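Local coordinates for protein endo-alpha-mannosidase (PDB 4ACY) that probably hydrolyses internal alpha-mannosidic linkages of mannose-containing glycans, as a family GH99 endo-acting glycoside hydrolase built on a TIM barrel, at residues A[95-98]-A[103-106]; A[106-111]-A[335-340]; A[110-115]-A[325-330]; A[350-353]-A[359-362]. All blocks are in the same frame, centred on the assembly; numbering follows the deposited sequence.

Contact 1. Residues A[95-98]-A[103-106]; sequences GTYS and EIIR
The phenol oxygen of Y97, whose ring packs against I104, is gripped by E337 OE1 and N328 ND2, with W330 NE1 adding a weak third bond; these partners hold the far end of the ring. The near end meets I104 through carbon alone. Y97 CG sits between its backbone N and carbonyl carbon (chi1 60°), and this turn lays the CD1 side of the ring obliquely against I104 CG2, with 3.6 Å from Y97 CD1 to I104 CG2. The other branch of the isoleucine runs alongside the tyrosine stem, placing I104 CD1 3.7 Å from Y97 CB. From the next residue, S98 O comes within 3.6 Å of I104 CB, while the S98 hydroxyl turns to D56. With an alanine at I104 both branches go, and Y97 would probably lose its cover from this turn of the helix, leaving a gap beside CD1 and CB. On the exposed side of that helix, R106 NH2 meets E103 OE1 at 3.2 Å in a salt bridge. The contact folds the loop after strand 77-79 back onto the start of helix 102-115, where I105, the residue after I104, packs against helix 133-145.

Contact 2. Residues A[106-111]-A[335-340]; sequences RKHIRM and QIEPAV
The end of M111 reaches the CD-CG side of the P338 ring. The selenomethionine, present because the crystal is a selenomethionine derivative, leaves helix 102-115 with CG anti to the carbonyl carbon and runs extended from there (chi2 169°), which carries its end out to the loop. M111 SE lies 3.7 Å from P338 CD, and the terminal methyl follows, M111 CE standing 3.8 Å from P338 CG. E337 is also fully extended but passes the selenium at a slant, so that its stem rather than its carboxylate does the touching: M111 SE to E337 CG is 4.1 Å. Beyond the selenium the carboxylate lies beside the H108 ring, the two planes nearly perpendicular at 86°. Their close approach is doubtful, since the imidazole may have been fitted the wrong way round. The carboxylate has firm partners elsewhere, E337 OE1 being bonded to W330 NE1 as well as to the Y97 hydroxyl. H108 is itself set edge-to-face with Y97 and F327, while L361 of helix 359-376 touches both M111 and P338. Chemically the contact divides in two: selenium, methyl and proline ring give apolar van der Waals packing, whereas the buried carboxylate is held from outside the two segments, by the Y97 hydroxyl and the W330 indole N-H, and the part H108 plays in its bonding stays open.

Contact 3. Residues A[110-115]-A[325-330]; sequences RMHIKA and TSFNEW
F327 has its CG opposite the backbone N (chi1 -179°), while H112 swings its CG anti to the carbonyl carbon, and together these turns bring the imidazole over one face of the phenyl ring. The ring centroids of H112 and F327 are 4.3 Å apart and the planes are tilted by 36°, an oblique pairing. The H112 ring may need a half-turn about its CB-CG bond, so the identity of the atom above the phenyl stays doubtful. M111 approaches from another direction, its side chain crossing F327 at about a right angle. M111 SE lies 3.8 Å from F327 CZ and 81° off the ring normal, a Met-aromatic contact made at the edge. Shrinking F327 to an alanine would probably leave the H112 imidazole and the M111 selenium facing a gap between helix 102-115 and the loop. That loop follows barrel strand 322-324 and carries an ST motif, E329 N donating to S326 OG at 2.9 Å. F327 also meets H108 edge-to-face and packs on S44 of strand 42-46. Between 110-115 and 325-330 the contact thus appears mainly van der Waals and aromatic, with buried F327 offering a face to the imidazole and an edge to the polarisable selenium.

Contact 4. Residues A[350-353]-A[359-362]; sequences LDYK and YYLI
A T-shaped aromatic pair, Y360 edge against Y352 face, fastens the loop at 350-353 to the first turn of helix 359-376, the helix that follows the eighth strand of the TIM barrel. The ring centroids of Y352 and Y360 are 4.9 Å apart, with the planes at 73°. Y360 holds its CG anti to the carbonyl carbon (chi1 -67°), which sends the ring off the helix toward the loop with its CD2–CE2 edge leading. Y360 CE2 comes within 3.8 Å of Y352 CD1, and Y360 CD2 within 3.8 Å of Y352 CE2, so the edge spans the tyrosine face instead of touching one rim. The Y360 ring is held from other directions too: Y359 CD2 of the preceding residue stands over the centre of one of its faces, and R301 makes a cation-pi contact with it. At its far end Y352 is tied by its hydroxyl to E337 O and Q335 NE2, which holds that end of the ring in place. Around Y352 the loop is shaped by an Asx turn, in which D351 OD1 accepts from K353 N at 3.0 Å, the donor arriving from above the carboxylate plane. Both tyrosine rings are buried, and Y360 CD2 lies 3.7 Å above the plane of the Y352 ring, over its centre.

Helix 102-115, which comes between barrel strands 42-46 and 117-124 in the chain and packs against both, serves contacts 1, 2 and 3 in turn from its start to its end. Contact 1 is local in sequence, whereas contacts 2 and 3 span more than 200 residues to reach the loop after the eighth strand, 322-324; contact 4 then joins a later part of that loop to helix 359-376. Contacts 2 and 3 share M111 and have centres about 5 Å apart; contacts 1 and 4 lie about 18 Å apart, centre to centre. L361 of contact 4 packs on M111, joining it to contacts 2 and 3. Together they tie helices 102-115 and 359-376 to the loops that precede them, where the first and last strands adjoin.

Contact 1. Residues A[95-98]-A[103-106]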
loop_
_atom_site.group_PDB
_atom_site.type_symbol
_atom_site.label_atom_id
_atom_site.label_comp_id
_atom_site.label_asym_id
_atom_site.label_seq_id
_atom_site.Cartn_x
_atom_site.Cartn_y
_atom_site.Cartn_z
ATOM N N GLY A 95 -1.664 -16.808 10.540
ATOM C CA GLY A 95 -0.938 -17.886 9.881
ATOM C C GLY A 95 -0.768 -17.654 8.398
ATOM O O GLY A 95 -0.773 -16.501 7.940
ATOM N N THR A 96 -0.631 -18.747 7.656
ATOM C CA THR A 96 -0.509 -18.696 6.193
ATOM C C THR A 96 -1.888 -18.597 5.598
ATOM O O THR A 96 -2.420 -19.552 5.027
ATOM C CB THR A 96 0.264 -19.908 5.612
ATOM O OG1 THR A 96 -0.286 -21.147 6.124
ATOM C CG2 THR A 96 1.722 -19.798 5.979
ATOM N N TYR A 97 -2.484 -17.420 5.754
ATOM C CA TYR A 97 -3.870 -17.240 5.388
ATOM C C TYR A 97 -4.113 -17.064 3.907
ATOM O O TYR A 97 -3.197 -16.746 3.145
ATOM C CB TYR A 97 -4.476 -16.072 6.137
ATOM C CG TYR A 97 -3.844 -14.704 5.918
ATOM C CD1 TYR A 97 -4.138 -13.948 4.769
ATOM C CD2 TYR A 97 -3.040 -14.124 6.899
ATOM C CE1 TYR A 97 -3.610 -12.671 4.597
ATOM C CE2 TYR A 97 -2.523 -12.842 6.742
ATOM C CZ TYR A 97 -2.815 -12.124 5.587
ATOM O OH TYR A 97 -2.297 -10.851 5.448
ATOM N N SER A 98 -5.366 -17.257 3.504
ATOM C CA SER A 98 -5.762 -16.973 2.128
ATOM C C SER A 98 -6.509 -15.650 2.039
ATOM O O SER A 98 -7.433 -15.387 2.810
ATOM C CB SER A 98 -6.673 -18.047 1.566
ATOM O OG SER A 98 -7.196 -17.632 0.304
ATOM N N GLU A 103 -13.521 -15.355 6.080
ATOM C CA GLU A 103 -13.227 -15.149 7.504
ATOM C C GLU A 103 -12.000 -14.274 7.740
ATOM O O GLU A 103 -11.984 -13.440 8.641
ATOM C CB GLU A 103 -13.104 -16.479 8.257
ATOM C CG GLU A 103 -14.452 -17.001 8.729
ATOM C CD GLU A 103 -15.224 -15.956 9.533
ATOM O OE1 GLU A 103 -14.845 -15.697 10.702
ATOM O OE2 GLU A 103 -16.181 -15.364 8.979
ATOM N N ILE A 104 -10.978 -14.478 6.918
ATOM C CA ILE A 104 -9.781 -13.634 6.958
ATOM C C ILE A 104 -10.133 -12.183 6.581
ATOM O O ILE A 104 -9.737 -11.217 7.256
ATOM C CB ILE A 104 -8.702 -14.178 5.992
ATOM C CG1 ILE A 104 -8.243 -15.592 6.400
ATOM C CG2 ILE A 104 -7.525 -13.202 5.893
ATOM C CD1 ILE A 104 -7.700 -15.734 7.830
ATOM N N ILE A 105 -10.893 -12.042 5.508
ATOM C CA ILE A 105 -11.302 -10.720 5.024
ATOM C C ILE A 105 -12.109 -10.015 6.097
ATOM O O ILE A 105 -11.838 -8.871 6.410
ATOM C CB ILE A 105 -12.074 -10.791 3.678
ATOM C CG1 ILE A 105 -11.185 -11.331 2.544
ATOM C CG2 ILE A 105 -12.672 -9.435 3.311
ATOM C CD1 ILE A 105 -9.778 -10.796 2.528
ATOM N N ARG A 106 -13.074 -10.717 6.698
ATOM C CA ARG A 106 -13.811 -10.147 7.833
ATOM C C ARG A 106 -12.875 -9.685 8.952
ATOM O O ARG A 106 -13.008 -8.573 9.467
ATOM C CB ARG A 106 -14.869 -11.124 8.379
ATOM C CG ARG A 106 -15.666 -10.533 9.527
ATOM C CD ARG A 106 -16.580 -11.550 10.215
ATOM N NE ARG A 106 -15.842 -12.550 11.001
ATOM C CZ ARG A 106 -15.257 -12.329 12.184
ATOM N NH1 ARG A 106 -15.291 -11.134 12.759
ATOM N NH2 ARG A 106 -14.623 -13.319 12.798
#

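Contact 2. Residues A[106-111]-A[335-340]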
loop_
_atom_site.group_PDB
_atom_site.type_symbol
_atom_site.label_atom_id
_atom_site.label_comp_id
_atom_site.label_asym_id
_atom_site.label_seq_id
_atom_site.Cartn_x
_atom_site.Cartn_y
_atom_site.Cartn_z
ATOM N N ARG A 106 -13.074 -10.717 6.698
ATOM C CA ARG A 106 -13.811 -10.147 7.833
ATOM C C ARG A 106 -12.875 -9.685 8.952
ATOM O O ARG A 106 -13.008 -8.573 9.467
ATOM C CB ARG A 106 -14.869 -11.124 8.379
ATOM C CG ARG A 106 -15.666 -10.533 9.527
ATOM C CD ARG A 106 -16.580 -11.550 10.215
ATOM N NE ARG A 106 -15.842 -12.550 11.001
ATOM C CZ ARG A 106 -15.257 -12.329 12.184
ATOM N NH1 ARG A 106 -15.291 -11.134 12.759
ATOM N NH2 ARG A 106 -14.623 -13.319 12.798
ATOM N N LYS A 107 -11.917 -10.535 9.314
ATOM C CA LYS A 107 -10.970 -10.186 10.361
ATOM C C LYS A 107 -10.081 -8.986 9.996
ATOM O O LYS A 107 -9.816 -8.121 10.841
ATOM C CB LYS A 107 -10.125 -11.403 10.728
ATOM C CG LYS A 107 -10.830 -12.317 11.711
ATOM C CD LYS A 107 -10.080 -13.623 11.883
ATOM C CE LYS A 107 -10.782 -14.479 12.948
ATOM N NZ LYS A 107 -10.420 -15.907 12.779
ATOM N N HIS A 108 -9.642 -8.927 8.740
ATOM C CA HIS A 108 -8.811 -7.799 8.279
ATOM C C HIS A 108 -9.555 -6.468 8.373
ATOM O O HIS A 108 -9.000 -5.450 8.799
ATOM C CB HIS A 108 -8.351 -8.008 6.835
ATOM C CG HIS A 108 -7.196 -8.953 6.679
ATOM N ND1 HIS A 108 -6.488 -9.479 7.741
ATOM C CD2 HIS A 108 -6.598 -9.421 5.563
ATOM C CE1 HIS A 108 -5.510 -10.246 7.279
ATOM N NE2 HIS A 108 -5.550 -10.218 5.962
ATOM N N ILE A 109 -10.826 -6.492 7.987
ATOM C CA ILE A 109 -11.674 -5.305 8.069
ATOM C C ILE A 109 -11.831 -4.890 9.540
ATOM O O ILE A 109 -11.680 -3.717 9.880
ATOM C CB ILE A 109 -13.057 -5.548 7.382
ATOM C CG1 ILE A 109 -12.890 -5.673 5.858
ATOM C CG2 ILE A 109 -14.062 -4.451 7.768
ATOM C CD1 ILE A 109 -12.284 -4.426 5.169
ATOM N N ARG A 110 -12.090 -5.857 10.420
ATOM C CA ARG A 110 -12.171 -5.562 11.853
ATOM C C ARG A 110 -10.871 -4.934 12.381
ATOM O O ARG A 110 -10.904 -4.046 13.261
ATOM C CB ARG A 110 -12.537 -6.822 12.648
HETATM N N MSE A 111 -9.731 -5.374 11.833
HETATM C CA MSE A 111 -8.438 -4.823 12.246
HETATM C C MSE A 111 -8.290 -3.373 11.807
HETATM O O MSE A 111 -7.692 -2.564 12.514
HETATM C CB MSE A 111 -7.290 -5.674 11.713
HETATM C CG MSE A 111 -7.207 -7.039 12.388
HETATM SE SE MSE A 111 -5.983 -8.211 11.452
HETATM C CE MSE A 111 -5.921 -9.655 12.753
ATOM N N GLN A 335 4.335 -4.589 7.719
ATOM C CA GLN A 335 2.931 -4.814 8.092
ATOM C C GLN A 335 2.574 -4.220 9.457
ATOM O O GLN A 335 3.388 -4.257 10.382
ATOM C CB GLN A 335 2.573 -6.311 8.022
ATOM C CG GLN A 335 3.082 -7.195 9.168
ATOM C CD GLN A 335 4.616 -7.323 9.264
ATOM O OE1 GLN A 335 5.342 -7.274 8.256
ATOM N NE2 GLN A 335 5.103 -7.505 10.473
ATOM N N ILE A 336 1.377 -3.650 9.559
ATOM C CA ILE A 336 0.852 -3.318 10.895
ATOM C C ILE A 336 -0.031 -4.456 11.381
ATOM O O ILE A 336 -0.395 -4.494 12.573
ATOM C CB ILE A 336 0.133 -1.942 10.945
ATOM C CG1 ILE A 336 -1.075 -1.929 9.997
ATOM C CG2 ILE A 336 1.128 -0.773 10.660
ATOM C CD1 ILE A 336 -1.965 -0.700 10.210
ATOM N N GLU A 337 -0.335 -5.390 10.478
ATOM C CA GLU A 337 -1.114 -6.594 10.805
ATOM C C GLU A 337 -0.469 -7.353 11.973
ATOM O O GLU A 337 0.771 -7.424 12.075
ATOM C CB GLU A 337 -1.292 -7.503 9.591
ATOM C CG GLU A 337 -2.272 -8.643 9.869
ATOM C CD GLU A 337 -2.507 -9.568 8.727
ATOM O OE1 GLU A 337 -1.981 -9.339 7.605
ATOM O OE2 GLU A 337 -3.245 -10.556 8.951
ATOM N N PRO A 338 -1.303 -7.871 12.899
ATOM C CA PRO A 338 -0.728 -8.552 14.056
ATOM C C PRO A 338 0.193 -9.702 13.701
ATOM O O PRO A 338 -0.139 -10.525 12.856
ATOM C CB PRO A 338 -1.973 -9.078 14.794
ATOM C CG PRO A 338 -2.996 -8.052 14.502
ATOM C CD PRO A 338 -2.748 -7.617 13.074
ATOM N N ALA A 339 1.332 -9.743 14.385
ATOM C CA ALA A 339 2.341 -10.780 14.215
ATOM C C ALA A 339 2.516 -11.483 15.563
ATOM O O ALA A 339 2.282 -10.873 16.605
ATOM C CB ALA A 339 3.656 -10.139 13.767
ATOM N N VAL A 340 2.937 -12.743 15.527
ATOM C CA VAL A 340 3.141 -13.544 16.755
ATOM C C VAL A 340 4.553 -14.114 16.829
ATOM O O VAL A 340 5.225 -14.267 15.800
ATOM C CB VAL A 340 2.128 -14.723 16.838
ATOM C CG1 VAL A 340 0.714 -14.182 16.943
ATOM C CG2 VAL A 340 2.253 -15.674 15.627
#

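Contact 3. Residues A[110-115]-A[325-330]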
loop_
_atom_site.group_PDB
_atom_site.type_symbol
_atom_site.label_atom_id
_atom_site.label_comp_id
_atom_site.label_asym_id
_atom_site.label_seq_id
_atom_site.Cartn_x
_atom_site.Cartn_y
_atom_site.Cartn_z
ATOM N N ARG A 110 -12.090 -5.857 10.420
ATOM C CA ARG A 110 -12.171 -5.562 11.853
ATOM C C ARG A 110 -10.871 -4.934 12.381
ATOM O O ARG A 110 -10.904 -4.046 13.261
ATOM C CB ARG A 110 -12.537 -6.822 12.648
HETATM N N MSE A 111 -9.731 -5.374 11.833
HETATM C CA MSE A 111 -8.438 -4.823 12.246
HETATM C C MSE A 111 -8.290 -3.373 11.807
HETATM O O MSE A 111 -7.692 -2.564 12.514
HETATM C CB MSE A 111 -7.290 -5.674 11.713
HETATM C CG MSE A 111 -7.207 -7.039 12.388
HETATM SE SE MSE A 111 -5.983 -8.211 11.452
HETATM C CE MSE A 111 -5.921 -9.655 12.753
ATOM N N HIS A 112 -8.832 -3.042 10.636
ATOM C CA HIS A 112 -8.843 -1.655 10.202
ATOM C C HIS A 112 -9.726 -0.803 11.115
ATOM O O HIS A 112 -9.353 0.305 11.471
ATOM C CB HIS A 112 -9.258 -1.551 8.741
ATOM C CG HIS A 112 -8.198 -2.031 7.800
ATOM N ND1 HIS A 112 -7.362 -1.171 7.115
ATOM C CD2 HIS A 112 -7.795 -3.280 7.479
ATOM C CE1 HIS A 112 -6.521 -1.875 6.375
ATOM N NE2 HIS A 112 -6.758 -3.158 6.582
ATOM N N ILE A 113 -10.882 -1.343 11.512
ATOM C CA ILE A 113 -11.736 -0.647 12.489
ATOM C C ILE A 113 -10.964 -0.388 13.800
ATOM O O ILE A 113 -10.982 0.728 14.332
ATOM C CB ILE A 113 -13.083 -1.403 12.710
ATOM C CG1 ILE A 113 -13.893 -1.475 11.405
ATOM C CG2 ILE A 113 -13.900 -0.769 13.837
ATOM C CD1 ILE A 113 -14.038 -0.139 10.625
ATOM N N LYS A 114 -10.241 -1.393 14.287
ATOM C CA LYS A 114 -9.376 -1.202 15.459
ATOM C C LYS A 114 -8.346 -0.075 15.256
ATOM O O LYS A 114 -8.116 0.722 16.164
ATOM C CB LYS A 114 -8.686 -2.518 15.848
ATOM C CG LYS A 114 -7.757 -2.389 17.067
ATOM C CD LYS A 114 -7.033 -3.698 17.422
ATOM C CE LYS A 114 -7.976 -4.755 17.979
ATOM N NZ LYS A 114 -7.246 -6.028 18.243
ATOM N N ALA A 115 -7.760 0.011 14.057
ATOM C CA ALA A 115 -6.738 1.021 13.746
ATOM C C ALA A 115 -7.314 2.392 13.372
ATOM O O ALA A 115 -6.562 3.361 13.189
ATOM C CB ALA A 115 -5.820 0.511 12.614
ATOM N N THR A 325 2.146 2.224 4.716
ATOM C CA THR A 325 2.869 1.125 4.105
ATOM C C THR A 325 3.388 0.260 5.261
ATOM O O THR A 325 4.423 0.584 5.831
ATOM C CB THR A 325 4.050 1.655 3.262
ATOM O OG1 THR A 325 3.543 2.517 2.226
ATOM C CG2 THR A 325 4.825 0.468 2.626
ATOM N N SER A 326 2.685 -0.813 5.638
ATOM C CA SER A 326 1.531 -1.363 4.928
ATOM C C SER A 326 0.572 -1.991 5.924
ATOM O O SER A 326 0.935 -2.210 7.072
ATOM C CB SER A 326 2.008 -2.473 3.979
ATOM O OG SER A 326 2.693 -3.489 4.707
ATOM N N PHE A 327 -0.645 -2.319 5.492
ATOM C CA PHE A 327 -1.393 -3.267 6.294
ATOM C C PHE A 327 -0.668 -4.625 6.325
ATOM O O PHE A 327 -0.426 -5.182 7.390
ATOM C CB PHE A 327 -2.829 -3.459 5.808
ATOM C CG PHE A 327 -3.603 -4.429 6.675
ATOM C CD1 PHE A 327 -3.919 -4.085 7.986
ATOM C CD2 PHE A 327 -3.942 -5.694 6.209
ATOM C CE1 PHE A 327 -4.582 -4.972 8.818
ATOM C CE2 PHE A 327 -4.612 -6.585 7.034
ATOM C CZ PHE A 327 -4.940 -6.215 8.335
ATOM N N ASN A 328 -0.327 -5.172 5.162
ATOM C CA ASN A 328 0.096 -6.568 5.142
ATOM C C ASN A 328 1.029 -6.939 3.999
ATOM O O ASN A 328 0.823 -7.957 3.324
ATOM C CB ASN A 328 -1.116 -7.524 5.167
ATOM C CG ASN A 328 -2.004 -7.403 3.930
ATOM O OD1 ASN A 328 -2.013 -6.371 3.244
ATOM N ND2 ASN A 328 -2.769 -8.469 3.646
ATOM N N GLU A 329 2.057 -6.119 3.801
ATOM C CA GLU A 329 3.139 -6.503 2.888
ATOM C C GLU A 329 4.156 -7.249 3.747
ATOM O O GLU A 329 5.166 -6.684 4.189
ATOM C CB GLU A 329 3.759 -5.266 2.226
ATOM C CG GLU A 329 4.101 -5.441 0.717
ATOM C CD GLU A 329 5.115 -6.553 0.411
ATOM O OE1 GLU A 329 5.378 -7.409 1.275
ATOM O OE2 GLU A 329 5.642 -6.581 -0.739
ATOM N N TRP A 330 3.841 -8.515 4.012
ATOM C CA TRP A 330 4.629 -9.350 4.905
ATOM C C TRP A 330 6.043 -9.552 4.388
ATOM O O TRP A 330 6.990 -9.599 5.187
ATOM C CB TRP A 330 3.918 -10.695 5.167
ATOM C CG TRP A 330 2.747 -10.522 6.095
ATOM C CD1 TRP A 330 1.454 -10.279 5.743
ATOM C CD2 TRP A 330 2.779 -10.529 7.538
ATOM N NE1 TRP A 330 0.670 -10.157 6.867
ATOM C CE2 TRP A 330 1.459 -10.291 7.981
ATOM C CE3 TRP A 330 3.795 -10.709 8.494
ATOM C CZ2 TRP A 330 1.118 -10.246 9.346
ATOM C CZ3 TRP A 330 3.454 -10.662 9.848
ATOM C CH2 TRP A 330 2.123 -10.427 10.253
#

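Contact 4. Residues A[350-353]-A[359-362]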
loop_
_atom_site.group_PDB
_atom_site.type_symbol
_atom_site.label_atom_id
_atom_site.label_comp_id
_atom_site.label_asym_id
_atom_site.label_seq_id
_atom_site.Cartn_x
_atom_site.Cartn_y
_atom_site.Cartn_z
ATOM N N LEU A 350 11.175 -12.735 13.582
ATOM C CA LEU A 350 11.069 -11.523 14.384
ATOM C C LEU A 350 9.630 -11.435 14.870
ATOM O O LEU A 350 8.750 -12.108 14.325
ATOM C CB LEU A 350 11.388 -10.288 13.544
ATOM C CG LEU A 350 12.811 -10.190 12.984
ATOM C CD1 LEU A 350 12.927 -8.936 12.123
ATOM C CD2 LEU A 350 13.841 -10.153 14.122
ATOM N N ASP A 351 9.401 -10.614 15.889
ATOM C CA ASP A 351 8.046 -10.399 16.421
ATOM C C ASP A 351 7.962 -9.044 17.101
ATOM O O ASP A 351 8.909 -8.257 17.036
ATOM C CB ASP A 351 7.638 -11.538 17.382
ATOM C CG ASP A 351 8.609 -11.694 18.558
ATOM O OD1 ASP A 351 9.066 -10.673 19.116
ATOM O OD2 ASP A 351 8.914 -12.855 18.923
ATOM N N TYR A 352 6.834 -8.758 17.757
ATOM C CA TYR A 352 6.639 -7.439 18.364
ATOM C C TYR A 352 6.937 -7.393 19.863
ATOM O O TYR A 352 6.753 -6.345 20.489
ATOM C CB TYR A 352 5.210 -6.907 18.139
ATOM C CG TYR A 352 4.725 -6.848 16.701
ATOM C CD1 TYR A 352 5.623 -6.758 15.632
ATOM C CD2 TYR A 352 3.353 -6.870 16.414
ATOM C CE1 TYR A 352 5.167 -6.708 14.319
ATOM C CE2 TYR A 352 2.887 -6.808 15.095
ATOM C CZ TYR A 352 3.804 -6.724 14.055
ATOM O OH TYR A 352 3.345 -6.674 12.755
ATOM N N LYS A 353 7.400 -8.503 20.433
ATOM C CA LYS A 353 7.671 -8.541 21.884
ATOM C C LYS A 353 8.621 -7.406 22.268
ATOM O O LYS A 353 9.538 -7.104 21.501
ATOM C CB LYS A 353 8.270 -9.886 22.307
ATOM C CG LYS A 353 7.454 -11.120 21.947
ATOM C CD LYS A 353 6.121 -11.164 22.659
ATOM C CE LYS A 353 5.417 -12.492 22.353
ATOM N NZ LYS A 353 3.983 -12.312 22.302
ATOM N N TYR A 359 -0.181 -4.388 18.746
ATOM C CA TYR A 359 0.388 -3.099 19.088
ATOM C C TYR A 359 0.272 -2.082 17.953
ATOM O O TYR A 359 -0.065 -0.912 18.182
ATOM C CB TYR A 359 1.870 -3.194 19.507
ATOM C CG TYR A 359 2.399 -1.834 19.859
ATOM C CD1 TYR A 359 2.073 -1.243 21.083
ATOM C CD2 TYR A 359 3.155 -1.089 18.945
ATOM C CE1 TYR A 359 2.501 0.035 21.396
ATOM C CE2 TYR A 359 3.599 0.184 19.262
ATOM C CZ TYR A 359 3.270 0.738 20.482
ATOM O OH TYR A 359 3.701 1.996 20.816
ATOM N N TYR A 360 0.595 -2.504 16.729
ATOM C CA TYR A 360 0.633 -1.535 15.634
ATOM C C TYR A 360 -0.745 -1.099 15.175
ATOM O O TYR A 360 -0.894 0.005 14.695
ATOM C CB TYR A 360 1.574 -1.959 14.487
ATOM C CG TYR A 360 2.991 -1.939 14.995
ATOM C CD1 TYR A 360 3.735 -0.751 15.001
ATOM C CD2 TYR A 360 3.569 -3.091 15.529
ATOM C CE1 TYR A 360 5.025 -0.730 15.527
ATOM C CE2 TYR A 360 4.857 -3.076 16.034
ATOM C CZ TYR A 360 5.564 -1.895 16.035
ATOM O OH TYR A 360 6.830 -1.873 16.545
ATOM N N LEU A 361 -1.758 -1.931 15.413
ATOM C CA LEU A 361 -3.141 -1.514 15.166
ATOM C C LEU A 361 -3.561 -0.474 16.194
ATOM O O LEU A 361 -4.117 0.566 15.832
ATOM C CB LEU A 361 -4.091 -2.717 15.197
ATOM C CG LEU A 361 -3.893 -3.851 14.206
ATOM C CD1 LEU A 361 -5.026 -4.824 14.388
ATOM C CD2 LEU A 361 -3.880 -3.322 12.756
ATOM N N ILE A 362 -3.300 -0.762 17.474
ATOM C CA ILE A 362 -3.540 0.187 18.571
ATOM C C ILE A 362 -2.851 1.526 18.351
ATOM O O ILE A 362 -3.467 2.588 18.493
ATOM C CB ILE A 362 -3.082 -0.422 19.936
ATOM C CG1 ILE A 362 -3.879 -1.698 20.231
ATOM C CG2 ILE A 362 -3.211 0.599 21.061
ATOM C CD1 ILE A 362 -3.286 -2.580 21.361
#